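Local coordinates for protein porin (Pseudomonas aeruginosa, PDB 3T24) that forms a beta-barrel channel in the bacterial outer membrane that probably lets small carboxylate-containing substrates cross it, at residues R354-A359 with V372-A377. Numbering follows the deposited sequence.
Sequences RDMDIA and VKWRNA
Asp357 sets OD2 over one face of the Arg375 guanidinium, 3.1 Å from CZ, with the carboxylate and guanidinium planes 67° apart. OD2 lies 3.3 Å from Arg375 NH1, a salt bridge of charge alone, since no N-H points at the oxygen. Asp357 CG stands anti to its carbonyl carbon (chi1 -68°), and Arg375 takes the matching torsion before bending at chi3 to bring its flat end under OD2. The extended Lys373 chain runs past Ala359, with Lys373 CG 3.7 Å from Ala359 CB, and leaves NZ 4.3 Å from Asp357 OD2, too far for a salt bridge. On the other face of the sheet, Met356 bends at chi2 and chi3 and lays CE 3.7 Å from Trp374 CH2, a Met-aromatic contact; Ile358 CD1 approaches the same ring obliquely. Reciprocal backbone bonds join Met356 with Asn376 and Ile358 with Trp374. A water lies 2.6 Å from Asn376 OD1. Farther out, Arg375 NH2 forms a salt bridge to a sulfate, probably from the crystallisation liquor, and Asn390 OD1 accepts from Trp374 NE1 and Asn376 ND2. Asp355 OD2 forms a salt bridge with Arg333. These consecutive antiparallel strands of an OprD-family outer membrane barrel lie between strands 328-341 and 386-399.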
# COMPACT_ATOMS: atom_id res chain seq x y z
N ARG A 354 -6.37 2.75 17.41
CA ARG A 354 -5.52 1.70 17.93
C ARG A 354 -5.73 0.46 17.07
O ARG A 354 -6.87 0.10 16.78
CB ARG A 354 -5.87 1.37 19.39
CG ARG A 354 -5.04 0.23 19.98
CD ARG A 354 -5.50 -0.12 21.39
NE ARG A 354 -5.66 1.07 22.23
CZ ARG A 354 -4.70 1.59 22.99
NH1 ARG A 354 -3.50 1.02 23.04
NH2 ARG A 354 -4.95 2.68 23.72
N ASP A 355 -4.63 -0.19 16.67
CA ASP A 355 -4.68 -1.43 15.90
C ASP A 355 -4.01 -2.58 16.63
O ASP A 355 -3.01 -2.39 17.34
CB ASP A 355 -3.98 -1.30 14.53
CG ASP A 355 -4.64 -0.29 13.65
OD1 ASP A 355 -5.74 0.20 14.01
OD2 ASP A 355 -4.05 0.03 12.58
N MET A 356 -4.53 -3.78 16.42
CA MET A 356 -3.94 -4.99 16.96
C MET A 356 -3.95 -6.10 15.87
O MET A 356 -5.00 -6.48 15.38
CB MET A 356 -4.72 -5.40 18.22
CG MET A 356 -4.03 -6.42 19.11
SD MET A 356 -4.54 -8.13 18.82
CE MET A 356 -6.20 -8.13 19.51
N ASP A 357 -2.77 -6.57 15.48
CA ASP A 357 -2.65 -7.64 14.48
C ASP A 357 -2.07 -8.90 15.06
O ASP A 357 -1.05 -8.87 15.74
CB ASP A 357 -1.80 -7.20 13.30
CG ASP A 357 -2.47 -6.11 12.48
OD1 ASP A 357 -3.47 -5.55 12.95
OD2 ASP A 357 -1.98 -5.82 11.36
N ILE A 358 -2.73 -10.02 14.79
CA ILE A 358 -2.18 -11.32 15.14
C ILE A 358 -2.15 -12.20 13.90
O ILE A 358 -3.15 -12.36 13.22
CB ILE A 358 -2.99 -12.01 16.25
CG1 ILE A 358 -3.03 -11.11 17.49
CG2 ILE A 358 -2.37 -13.34 16.60
CD1 ILE A 358 -3.64 -11.76 18.74
N ALA A 359 -0.98 -12.74 13.59
CA ALA A 359 -0.79 -13.51 12.37
C ALA A 359 -0.04 -14.82 12.63
O ALA A 359 0.97 -14.84 13.33
CB ALA A 359 -0.06 -12.68 11.33
N VAL A 372 -2.95 -17.28 8.25
CA VAL A 372 -4.16 -16.71 8.83
C VAL A 372 -3.81 -15.42 9.57
O VAL A 372 -2.87 -15.39 10.36
CB VAL A 372 -4.83 -17.71 9.79
CG1 VAL A 372 -3.83 -18.22 10.80
CG2 VAL A 372 -6.02 -17.08 10.48
N LYS A 373 -4.55 -14.36 9.29
CA LYS A 373 -4.22 -13.07 9.90
C LYS A 373 -5.46 -12.34 10.37
O LYS A 373 -6.41 -12.16 9.61
CB LYS A 373 -3.42 -12.19 8.94
CG LYS A 373 -2.82 -10.94 9.59
CD LYS A 373 -1.74 -10.28 8.71
CE LYS A 373 -1.07 -9.10 9.43
NZ LYS A 373 0.05 -8.47 8.66
N TRP A 374 -5.44 -11.95 11.64
CA TRP A 374 -6.51 -11.18 12.26
C TRP A 374 -6.06 -9.73 12.47
O TRP A 374 -5.03 -9.47 13.10
CB TRP A 374 -6.91 -11.81 13.61
CG TRP A 374 -7.91 -10.98 14.39
CD1 TRP A 374 -8.85 -10.14 13.88
CD2 TRP A 374 -8.06 -10.93 15.81
NE1 TRP A 374 -9.58 -9.56 14.89
CE2 TRP A 374 -9.11 -10.04 16.09
CE3 TRP A 374 -7.41 -11.56 16.87
CZ2 TRP A 374 -9.53 -9.75 17.39
CZ3 TRP A 374 -7.83 -11.28 18.16
CH2 TRP A 374 -8.87 -10.38 18.41
N ARG A 375 -6.82 -8.79 11.92
CA ARG A 375 -6.53 -7.36 12.05
C ARG A 375 -7.68 -6.65 12.74
O ARG A 375 -8.81 -6.59 12.24
CB ARG A 375 -6.26 -6.74 10.68
CG ARG A 375 -4.98 -7.24 10.01
CD ARG A 375 -4.80 -6.68 8.60
NE ARG A 375 -3.38 -6.53 8.28
CZ ARG A 375 -2.72 -5.38 8.40
NH1 ARG A 375 -3.35 -4.29 8.80
NH2 ARG A 375 -1.42 -5.32 8.09
N ASN A 376 -7.39 -6.11 13.92
CA ASN A 376 -8.40 -5.45 14.73
C ASN A 376 -8.18 -3.95 14.89
O ASN A 376 -7.07 -3.51 15.22
CB ASN A 376 -8.46 -6.09 16.11
CG ASN A 376 -9.26 -5.27 17.07
OD1 ASN A 376 -8.71 -4.47 17.83
ND2 ASN A 376 -10.57 -5.42 17.02
N ALA A 377 -9.22 -3.15 14.70
CA ALA A 377 -9.04 -1.70 14.76
C ALA A 377 -10.17 -0.95 15.46
O ALA A 377 -11.34 -1.29 15.30
CB ALA A 377 -8.82 -1.13 13.36
O HOH W 1 -7.03 -2.56 18.43